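Local coordinates for protein uncharacterized N-acetyltransferase D2E76_00625 (Mycobacteroides abscessus, PDB 6YCA) that probably acetylates amine substrates with acetyl coenzyme A as a GCN5-related N-acetyltransferase of the Eis type, but does not modify aminoglycosides, at residues L67-S81 with R111-T123. Sequence-based numbering, arbitrary orientation.
Sequences LGAFVQGELIGGADS and RGILTALVTRQLT. With ACO (acetyl coenzyme *a), chain G; SO4 (sulfate ion), chain H.
The guanidinium of Arg-120 presents its edge to a sulfate ion, probably from the crystallisation liquor, with SO4 O1 in its plane, while the aliphatic part of the same side chain crosses Leu-67 at about a right angle, Arg-120 CG lying 3.7 Å from Leu-67 CD2. The other branch, Leu-67 CD1, rests on the helix backbone, 3.6 Å from Gln-121 CA. Leu-117 splits its methyls over the hairpin: CD1 sits 3.7 Å from Gly-78 N, and CD2 faces Leu-67 CB at 4.1 Å. Ile-113 divides likewise. Its CG2, anti to the backbone N, meets Ala-69 CB at 3.6 Å, whereas CD1 reaches Ile-76 CD1. The hairpin carries a classic bulge: Ile-76 N and, weakly, Gly-77 N both donate to Ala-69 O. The helix has two roles: its apolar side packs on the hairpin, and its first turn binds the pyrophosphate, Gly-112 N donating to ACO O1A (2.7 Å), Thr-115 N and OG1 to O2A, and Leu-114 N weakly to O4A of the second phosphate. Helix 113-123 runs at 27° to strand 75-81 and nearly antiparallel to strand 67-70 (149°); strand 25-28 flanks it through Ile-26 on Leu-117, and strand 93-104 through Ile-102 on Leu-114.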
ATOM      1  N   LEU A  67     -24.871  -7.509 -36.894  1.00 34.12           N
ATOM      2  CA  LEU A  67     -25.427  -8.847 -36.951  1.00 35.51           C
ATOM      3  C   LEU A  67     -26.043  -9.176 -35.602  1.00 38.57           C
ATOM      4  O   LEU A  67     -25.539  -8.758 -34.556  1.00 39.80           O
ATOM      5  CB  LEU A  67     -24.335  -9.864 -37.267  1.00 34.58           C
ATOM      6  CG  LEU A  67     -23.940 -10.038 -38.726  1.00 40.01           C
ATOM      7  CD1 LEU A  67     -22.606 -10.746 -38.819  1.00 40.07           C
ATOM      8  CD2 LEU A  67     -25.016 -10.832 -39.439  1.00 48.71           C
ATOM      9  N   GLY A  68     -27.136  -9.922 -35.635  1.00 38.56           N
ATOM     10  CA  GLY A  68     -27.823 -10.309 -34.424  1.00 31.71           C
ATOM     11  C   GLY A  68     -27.996 -11.811 -34.374  1.00 32.41           C
ATOM     12  O   GLY A  68     -28.125 -12.480 -35.399  1.00 33.56           O
ATOM     13  N   ALA A  69     -27.987 -12.334 -33.158  1.00 33.92           N
ATOM     14  CA  ALA A  69     -28.194 -13.751 -32.904  1.00 36.92           C
ATOM     15  C   ALA A  69     -29.533 -13.893 -32.202  1.00 44.68           C
ATOM     16  O   ALA A  69     -29.716 -13.365 -31.099  1.00 53.28           O
ATOM     17  CB  ALA A  69     -27.074 -14.311 -32.030  1.00 31.29           C
ATOM     18  N   PHE A  70     -30.466 -14.586 -32.844  1.00 41.36           N
ATOM     19  CA  PHE A  70     -31.826 -14.734 -32.343  1.00 40.75           C
ATOM     20  C   PHE A  70     -32.051 -16.197 -31.993  1.00 39.61           C
ATOM     21  O   PHE A  70     -31.837 -17.075 -32.835  1.00 40.58           O
ATOM     22  CB  PHE A  70     -32.843 -14.298 -33.399  1.00 47.55           C
ATOM     23  CG  PHE A  70     -32.738 -12.850 -33.799  1.00 47.83           C
ATOM     24  CD1 PHE A  70     -31.790 -12.433 -34.723  1.00 47.45           C
ATOM     25  CD2 PHE A  70     -33.613 -11.909 -33.275  1.00 44.42           C
ATOM     26  CE1 PHE A  70     -31.699 -11.103 -35.097  1.00 43.19           C
ATOM     27  CE2 PHE A  70     -33.528 -10.578 -33.644  1.00 40.54           C
ATOM     28  CZ  PHE A  70     -32.569 -10.174 -34.555  1.00 39.58           C
ATOM     29  N   VAL A  71     -32.464 -16.458 -30.756  1.00 39.75           N
ATOM     30  CA  VAL A  71     -32.928 -17.778 -30.340  1.00 48.80           C
ATOM     31  C   VAL A  71     -34.383 -17.654 -29.907  1.00 51.83           C
ATOM     32  O   VAL A  71     -34.712 -16.850 -29.024  1.00 52.57           O
ATOM     33  CB  VAL A  71     -32.039 -18.424 -29.261  1.00 44.16           C
ATOM     34  CG1 VAL A  71     -30.596 -18.492 -29.740  1.00 42.74           C
ATOM     35  CG2 VAL A  71     -32.132 -17.697 -27.925  1.00 41.91           C
ATOM     36  N   GLN A  72     -35.254 -18.427 -30.551  1.00 52.97           N
ATOM     37  CA  GLN A  72     -36.696 -18.341 -30.349  1.00 55.13           C
ATOM     38  C   GLN A  72     -37.169 -16.895 -30.510  1.00 55.05           C
ATOM     39  O   GLN A  72     -37.761 -16.296 -29.611  1.00 53.32           O
ATOM     40  CB  GLN A  72     -37.082 -18.909 -28.978  1.00 57.48           C
ATOM     41  CG  GLN A  72     -36.772 -20.395 -28.796  1.00 62.89           C
ATOM     42  CD  GLN A  72     -37.106 -20.907 -27.397  1.00 67.90           C
ATOM     43  OE1 GLN A  72     -38.063 -20.456 -26.765  1.00 73.13           O
ATOM     44  NE2 GLN A  72     -36.311 -21.854 -26.911  1.00 65.09           N
ATOM     45  N   GLY A  73     -36.935 -16.365 -31.708  1.00 59.25           N
ATOM     46  CA  GLY A  73     -37.323 -14.992 -32.037  1.00 63.14           C
ATOM     47  C   GLY A  73     -36.943 -13.955 -31.002  1.00 61.17           C
ATOM     48  O   GLY A  73     -37.727 -13.039 -30.722  1.00 69.34           O
ATOM     49  N   GLU A  74     -35.745 -14.066 -30.434  1.00 50.98           N
ATOM     50  CA  GLU A  74     -35.316 -13.182 -29.357  1.00 50.74           C
ATOM     51  C   GLU A  74     -33.841 -12.865 -29.538  1.00 48.12           C
ATOM     52  O   GLU A  74     -33.017 -13.780 -29.628  1.00 48.63           O
ATOM     53  CB  GLU A  74     -35.530 -13.849 -27.992  1.00 54.88           C
ATOM     54  CG  GLU A  74     -34.982 -13.056 -26.813  1.00 58.22           C
ATOM     55  CD  GLU A  74     -34.879 -13.888 -25.548  1.00 62.91           C
ATOM     56  OE1 GLU A  74     -35.093 -15.118 -25.626  1.00 66.56           O
ATOM     57  OE2 GLU A  74     -34.580 -13.317 -24.476  1.00 62.56           O
ATOM     58  N   LEU A  75     -33.509 -11.576 -29.579  1.00 44.06           N
ATOM     59  CA  LEU A  75     -32.127 -11.171 -29.793  1.00 42.00           C
ATOM     60  C   LEU A  75     -31.326 -11.407 -28.519  1.00 45.07           C
ATOM     61  O   LEU A  75     -31.619 -10.819 -27.472  1.00 47.50           O
ATOM     62  CB  LEU A  75     -32.081  -9.696 -30.181  1.00 42.09           C
ATOM     63  CG  LEU A  75     -30.693  -9.117 -30.443  1.00 41.13           C
ATOM     64  CD1 LEU A  75     -30.047  -9.853 -31.594  1.00 42.63           C
ATOM     65  CD2 LEU A  75     -30.790  -7.640 -30.752  1.00 42.03           C
ATOM     66  N   ILE A  76     -30.306 -12.265 -28.610  1.00 40.30           N
ATOM     67  CA  ILE A  76     -29.534 -12.681 -27.449  1.00 35.06           C
ATOM     68  C   ILE A  76     -28.032 -12.506 -27.617  1.00 34.03           C
ATOM     69  O   ILE A  76     -27.271 -12.880 -26.722  1.00 31.73           O
ATOM     70  CB  ILE A  76     -29.879 -14.117 -26.994  1.00 34.52           C
ATOM     71  CG1 ILE A  76     -29.891 -15.076 -28.185  1.00 34.31           C
ATOM     72  CG2 ILE A  76     -31.229 -14.134 -26.294  1.00 34.95           C
ATOM     73  CD1 ILE A  76     -28.536 -15.598 -28.582  1.00 37.08           C
ATOM     74  N   GLY A  77     -27.578 -11.954 -28.739  1.00 34.93           N
ATOM     75  CA  GLY A  77     -26.163 -11.716 -28.968  1.00 31.18           C
ATOM     76  C   GLY A  77     -25.990 -10.965 -30.268  1.00 31.36           C
ATOM     77  O   GLY A  77     -26.936 -10.804 -31.043  1.00 37.04           O
ATOM     78  N   GLY A  78     -24.768 -10.497 -30.500  1.00 26.37           N
ATOM     79  CA  GLY A  78     -24.533  -9.741 -31.718  1.00 27.68           C
ATOM     80  C   GLY A  78     -23.075  -9.406 -31.924  1.00 34.16           C
ATOM     81  O   GLY A  78     -22.227  -9.632 -31.056  1.00 39.78           O
ATOM     82  N   ALA A  79     -22.799  -8.864 -33.110  1.00 34.37           N
ATOM     83  CA  ALA A  79     -21.464  -8.419 -33.495  1.00 29.55           C
ATOM     84  C   ALA A  79     -21.623  -7.341 -34.558  1.00 30.65           C
ATOM     85  O   ALA A  79     -22.395  -7.514 -35.506  1.00 30.40           O
ATOM     86  CB  ALA A  79     -20.630  -9.584 -34.036  1.00 22.98           C
ATOM     87  N   ASP A  80     -20.908  -6.232 -34.392  1.00 29.68           N
ATOM     88  CA  ASP A  80     -21.022  -5.052 -35.237  1.00 31.84           C
ATOM     89  C   ASP A  80     -19.655  -4.685 -35.800  1.00 35.99           C
ATOM     90  O   ASP A  80     -18.618  -5.198 -35.370  1.00 39.46           O
ATOM     91  CB  ASP A  80     -21.617  -3.877 -34.443  1.00 33.34           C
ATOM     92  CG  ASP A  80     -22.005  -2.695 -35.322  1.00 42.07           C
ATOM     93  OD1 ASP A  80     -22.831  -2.859 -36.238  1.00 48.92           O
ATOM     94  OD2 ASP A  80     -21.490  -1.586 -35.080  1.00 45.43           O
ATOM     95  N   SER A  81     -19.660  -3.780 -36.775  1.00 33.87           N
ATOM     96  CA  SER A  81     -18.419  -3.289 -37.359  1.00 30.16           C
ATOM     97  C   SER A  81     -18.678  -1.930 -37.994  1.00 32.32           C
ATOM     98  O   SER A  81     -19.823  -1.524 -38.201  1.00 33.38           O
ATOM     99  CB  SER A  81     -17.840  -4.275 -38.376  1.00 22.13           C
ATOM    100  OG  SER A  81     -18.820  -4.645 -39.324  1.00 23.52           O
ATOM    101  N   ARG A 111     -22.525 -22.158 -26.654  1.00 41.79           N
ATOM    102  CA  ARG A 111     -23.415 -22.855 -27.573  1.00 40.21           C
ATOM    103  C   ARG A 111     -23.005 -22.668 -29.029  1.00 36.82           C
ATOM    104  O   ARG A 111     -23.775 -23.027 -29.925  1.00 37.44           O
ATOM    105  CB  ARG A 111     -24.858 -22.361 -27.398  1.00 44.77           C
ATOM    106  CG  ARG A 111     -25.534 -22.663 -26.065  1.00 48.16           C
ATOM    107  CD  ARG A 111     -26.817 -21.840 -25.967  1.00 54.18           C
ATOM    108  NE  ARG A 111     -27.623 -22.114 -24.778  1.00 62.15           N
ATOM    109  CZ  ARG A 111     -28.667 -22.943 -24.764  1.00 68.76           C
ATOM    110  NH1 ARG A 111     -29.042 -23.571 -25.871  1.00 65.03           N
ATOM    111  NH2 ARG A 111     -29.349 -23.136 -23.643  1.00 75.25           N
ATOM    112  N   GLY A 112     -21.821 -22.125 -29.292  1.00 37.84           N
ATOM    113  CA  GLY A 112     -21.396 -21.909 -30.658  1.00 38.96           C
ATOM    114  C   GLY A 112     -21.942 -20.657 -31.309  1.00 36.71           C
ATOM    115  O   GLY A 112     -21.811 -20.511 -32.531  1.00 38.89           O
ATOM    116  N   ILE A 113     -22.544 -19.746 -30.537  1.00 31.69           N
ATOM    117  CA  ILE A 113     -23.193 -18.582 -31.134  1.00 32.93           C
ATOM    118  C   ILE A 113     -22.166 -17.572 -31.640  1.00 36.11           C
ATOM    119  O   ILE A 113     -22.308 -17.026 -32.741  1.00 40.92           O
ATOM    120  CB  ILE A 113     -24.221 -17.959 -30.170  1.00 31.28           C
ATOM    121  CG1 ILE A 113     -25.429 -18.884 -30.000  1.00 32.93           C
ATOM    122  CG2 ILE A 113     -24.672 -16.603 -30.671  1.00 32.91           C
ATOM    123  CD1 ILE A 113     -26.434 -18.402 -28.992  1.00 33.09           C
ATOM    124  N   LEU A 114     -21.119 -17.307 -30.856  1.00 33.73           N
ATOM    125  CA  LEU A 114     -20.074 -16.398 -31.319  1.00 29.71           C
ATOM    126  C   LEU A 114     -19.402 -16.926 -32.581  1.00 29.51           C
ATOM    127  O   LEU A 114     -19.107 -16.158 -33.504  1.00 35.63           O
ATOM    128  CB  LEU A 114     -19.049 -16.142 -30.216  1.00 28.84           C
ATOM    129  CG  LEU A 114     -17.860 -15.294 -30.674  1.00 25.37           C
ATOM    130  CD1 LEU A 114     -18.362 -13.945 -31.128  1.00 24.47           C
ATOM    131  CD2 LEU A 114     -16.808 -15.136 -29.582  1.00 23.57           C
ATOM    132  N   THR A 115     -19.141 -18.234 -32.634  1.00 28.07           N
ATOM    133  CA  THR A 115     -18.572 -18.819 -33.842  1.00 32.85           C
ATOM    134  C   THR A 115     -19.473 -18.564 -35.042  1.00 41.56           C
ATOM    135  O   THR A 115     -18.994 -18.243 -36.136  1.00 42.81           O
ATOM    136  CB  THR A 115     -18.335 -20.315 -33.638  1.00 30.92           C
ATOM    137  OG1 THR A 115     -17.511 -20.515 -32.482  1.00 32.34           O
ATOM    138  CG2 THR A 115     -17.651 -20.923 -34.856  1.00 32.09           C
ATOM    139  N   ALA A 116     -20.788 -18.678 -34.849  1.00 41.98           N
ATOM    140  CA  ALA A 116     -21.713 -18.358 -35.928  1.00 37.60           C
ATOM    141  C   ALA A 116     -21.646 -16.883 -36.288  1.00 34.98           C
ATOM    142  O   ALA A 116     -21.707 -16.525 -37.470  1.00 36.68           O
ATOM    143  CB  ALA A 116     -23.134 -18.744 -35.526  1.00 38.58           C
ATOM    144  N   LEU A 117     -21.510 -16.011 -35.283  1.00 31.30           N
ATOM    145  CA  LEU A 117     -21.422 -14.577 -35.541  1.00 28.62           C
ATOM    146  C   LEU A 117     -20.137 -14.227 -36.277  1.00 31.64           C
ATOM    147  O   LEU A 117     -20.164 -13.510 -37.285  1.00 36.53           O
ATOM    148  CB  LEU A 117     -21.526 -13.798 -34.230  1.00 26.00           C
ATOM    149  CG  LEU A 117     -22.924 -13.693 -33.622  1.00 26.97           C
ATOM    150  CD1 LEU A 117     -22.861 -13.101 -32.230  1.00 25.99           C
ATOM    151  CD2 LEU A 117     -23.812 -12.848 -34.513  1.00 27.77           C
ATOM    152  N   VAL A 118     -19.001 -14.742 -35.799  1.00 28.24           N
ATOM    153  CA  VAL A 118     -17.721 -14.408 -36.415  1.00 25.99           C
ATOM    154  C   VAL A 118     -17.643 -14.966 -37.829  1.00 31.66           C
ATOM    155  O   VAL A 118     -17.147 -14.299 -38.744  1.00 33.05           O
ATOM    156  CB  VAL A 118     -16.557 -14.893 -35.534  1.00 23.98           C
ATOM    157  CG1 VAL A 118     -15.234 -14.684 -36.251  1.00 23.64           C
ATOM    158  CG2 VAL A 118     -16.568 -14.162 -34.208  1.00 23.01           C
ATOM    159  N   THR A 119     -18.124 -16.197 -38.030  1.00 34.10           N
ATOM    160  CA  THR A 119     -18.114 -16.793 -39.364  1.00 35.46           C
ATOM    161  C   THR A 119     -18.950 -15.974 -40.337  1.00 38.58           C
ATOM    162  O   THR A 119     -18.523 -15.703 -41.465  1.00 40.43           O
ATOM    163  CB  THR A 119     -18.620 -18.233 -39.306  1.00 37.22           C
ATOM    164  OG1 THR A 119     -17.799 -19.000 -38.415  1.00 34.32           O
ATOM    165  CG2 THR A 119     -18.588 -18.858 -40.688  1.00 40.95           C
ATOM    166  N   ARG A 120     -20.152 -15.579 -39.918  1.00 43.43           N
ATOM    167  CA  ARG A 120     -21.010 -14.753 -40.764  1.00 45.87           C
ATOM    168  C   ARG A 120     -20.411 -13.366 -40.978  1.00 38.30           C
ATOM    169  O   ARG A 120     -20.473 -12.818 -42.085  1.00 35.72           O
ATOM    170  CB  ARG A 120     -22.393 -14.643 -40.124  1.00 46.00           C
ATOM    171  CG  ARG A 120     -23.406 -13.833 -40.902  1.00 44.17           C
ATOM    172  CD  ARG A 120     -23.908 -14.593 -42.110  1.00 46.84           C
ATOM    173  NE  ARG A 120     -25.183 -14.059 -42.580  1.00 48.58           N
ATOM    174  CZ  ARG A 120     -25.300 -13.087 -43.477  1.00 47.76           C
ATOM    175  NH1 ARG A 120     -24.215 -12.538 -44.009  1.00 46.52           N
ATOM    176  NH2 ARG A 120     -26.505 -12.668 -43.839  1.00 48.77           N
ATOM    177  N   GLN A 121     -19.822 -12.787 -39.928  1.00 29.21           N
ATOM    178  CA  GLN A 121     -19.269 -11.443 -40.030  1.00 26.34           C
ATOM    179  C   GLN A 121     -18.097 -11.399 -41.005  1.00 36.44           C
ATOM    180  O   GLN A 121     -18.042 -10.533 -41.886  1.00 45.66           O
ATOM    181  CB  GLN A 121     -18.840 -10.956 -38.645  1.00 24.25           C
ATOM    182  CG  GLN A 121     -18.507  -9.483 -38.581  1.00 24.85           C
ATOM    183  CD  GLN A 121     -18.108  -9.041 -37.188  1.00 26.25           C
ATOM    184  OE1 GLN A 121     -18.348  -7.900 -36.792  1.00 24.78           O
ATOM    185  NE2 GLN A 121     -17.489  -9.943 -36.440  1.00 31.42           N
ATOM    186  N   LEU A 122     -17.149 -12.330 -40.865  1.00 35.49           N
ATOM    187  CA  LEU A 122     -15.970 -12.321 -41.728  1.00 35.31           C
ATOM    188  C   LEU A 122     -16.335 -12.561 -43.191  1.00 38.02           C
ATOM    189  O   LEU A 122     -15.758 -11.936 -44.090  1.00 41.67           O
ATOM    190  CB  LEU A 122     -14.933 -13.330 -41.233  1.00 33.70           C
ATOM    191  CG  LEU A 122     -14.284 -13.005 -39.881  1.00 31.31           C
ATOM    192  CD1 LEU A 122     -13.293 -14.093 -39.469  1.00 32.06           C
ATOM    193  CD2 LEU A 122     -13.613 -11.637 -39.898  1.00 21.98           C
ATOM    194  N   THR A 123     -17.281 -13.467 -43.458  1.00 31.67           N
ATOM    195  CA  THR A 123     -17.714 -13.674 -44.837  1.00 32.11           C
ATOM    196  C   THR A 123     -18.372 -12.424 -45.410  1.00 34.93           C
ATOM    197  O   THR A 123     -18.193 -12.108 -46.593  1.00 37.45           O
ATOM    198  CB  THR A 123     -18.639 -14.887 -44.949  1.00 33.08           C
ATOM    199  OG1 THR A 123     -18.550 -15.664 -43.752  1.00 40.09           O
ATOM    200  CG2 THR A 123     -18.243 -15.751 -46.128  1.00 35.16           C
TER
HETATM  201  N1A ACO G 501     -13.034 -17.495 -22.433  1.00 51.70           N
HETATM  202  C2A ACO G 501     -12.543 -18.664 -22.866  1.00 51.61           C
HETATM  203  N3A ACO G 501     -12.965 -19.386 -23.910  1.00 49.99           N
HETATM  204  C4A ACO G 501     -14.006 -18.914 -24.640  1.00 47.45           C
HETATM  205  C5A ACO G 501     -14.602 -17.700 -24.283  1.00 47.15           C
HETATM  206  C6A ACO G 501     -14.074 -16.960 -23.108  1.00 49.11           C
HETATM  207  N6A ACO G 501     -14.628 -15.780 -22.735  1.00 49.59           N
HETATM  208  N7A ACO G 501     -15.600 -17.450 -25.148  1.00 47.12           N
HETATM  209  C8A ACO G 501     -15.623 -18.479 -26.025  1.00 47.54           C
HETATM  210  N9A ACO G 501     -14.672 -19.374 -25.706  1.00 48.45           N
HETATM  211  C1B ACO G 501     -14.387 -20.623 -26.462  1.00 51.40           C
HETATM  212  C2B ACO G 501     -15.472 -21.668 -26.201  1.00 48.25           C
HETATM  213  O2B ACO G 501     -15.089 -22.536 -25.133  1.00 47.11           O
HETATM  214  C3B ACO G 501     -15.397 -22.435 -27.521  1.00 50.54           C
HETATM  215  O3B ACO G 501     -14.305 -23.340 -27.446  1.00 57.37           O
HETATM  216  P3B ACO G 501     -14.461 -24.845 -27.993  1.00 65.59           P
HETATM  217  O7A ACO G 501     -15.592 -25.520 -27.256  1.00 67.35           O
HETATM  218  O8A ACO G 501     -14.737 -24.802 -29.479  1.00 64.29           O
HETATM  219  O9A ACO G 501     -13.164 -25.574 -27.729  1.00 69.15           O
HETATM  220  C4B ACO G 501     -15.049 -21.364 -28.550  1.00 51.27           C
HETATM  221  O4B ACO G 501     -14.403 -20.308 -27.852  1.00 54.52           O
HETATM  222  C5B ACO G 501     -16.273 -20.831 -29.288  1.00 46.65           C
HETATM  223  O5B ACO G 501     -17.226 -20.455 -28.304  1.00 42.85           O
HETATM  224  P1A ACO G 501     -18.680 -19.894 -28.665  1.00 40.53           P
HETATM  225  O1A ACO G 501     -19.714 -20.869 -28.152  1.00 44.32           O
HETATM  226  O2A ACO G 501     -18.769 -19.728 -30.159  1.00 41.75           O
HETATM  227  O3A ACO G 501     -18.872 -18.465 -27.963  1.00 41.87           O
HETATM  228  P2A ACO G 501     -20.009 -17.859 -27.002  1.00 45.01           P
HETATM  229  O4A ACO G 501     -21.365 -18.072 -27.637  1.00 50.32           O
HETATM  230  O5A ACO G 501     -19.945 -18.535 -25.650  1.00 45.04           O
HETATM  231  O6A ACO G 501     -19.693 -16.290 -26.823  1.00 40.77           O
HETATM  232  CBP ACO G 501     -18.324 -14.494 -25.948  1.00 44.05           C
HETATM  233  CCP ACO G 501     -18.356 -15.905 -26.504  1.00 41.35           C
HETATM  234  CDP ACO G 501     -19.038 -13.546 -26.899  1.00 42.85           C
HETATM  235  CEP ACO G 501     -16.875 -14.068 -25.778  1.00 45.04           C
HETATM  236  CAP ACO G 501     -19.047 -14.556 -24.604  1.00 46.84           C
HETATM  237  OAP ACO G 501     -18.306 -15.442 -23.752  1.00 44.71           O
HETATM  238  C9P ACO G 501     -19.195 -13.214 -23.936  1.00 50.34           C
HETATM  239  O9P ACO G 501     -20.191 -12.536 -24.140  1.00 48.84           O
HETATM  240  N8P ACO G 501     -18.209 -12.843 -23.121  1.00 55.35           N
HETATM  241  C7P ACO G 501     -18.203 -11.601 -22.367  1.00 58.15           C
HETATM  242  C6P ACO G 501     -18.274 -10.356 -23.244  1.00 58.16           C
HETATM  243  C5P ACO G 501     -17.054 -10.227 -24.123  1.00 60.21           C
HETATM  244  O5P ACO G 501     -15.949 -10.549 -23.710  1.00 65.36           O
HETATM  245  N4P ACO G 501     -17.272  -9.773 -25.351  1.00 56.23           N
HETATM  246  C3P ACO G 501     -16.180  -9.564 -26.274  1.00 58.14           C
HETATM  247  C2P ACO G 501     -15.879  -8.080 -26.430  1.00 60.55           C
HETATM  248  S1P ACO G 501     -14.556  -7.876 -27.570  1.00 60.31           S
HETATM  249  C   ACO G 501     -15.262  -6.774 -28.608  1.00 62.60           C
HETATM  250  O   ACO G 501     -16.173  -6.075 -28.196  1.00 62.59           O
HETATM  251  CH3 ACO G 501     -14.770  -6.661 -30.022  1.00 63.37           C
HETATM  252  S   SO4 H 502     -29.475 -11.435 -43.586  1.00 62.19           S
HETATM  253  O1  SO4 H 502     -28.836 -10.984 -44.819  1.00 64.16           O
HETATM  254  O2  SO4 H 502     -29.379 -10.376 -42.587  1.00 62.40           O
HETATM  255  O3  SO4 H 502     -30.883 -11.732 -43.836  1.00 60.01           O
HETATM  256  O4  SO4 H 502     -28.807 -12.639 -43.094  1.00 62.35           O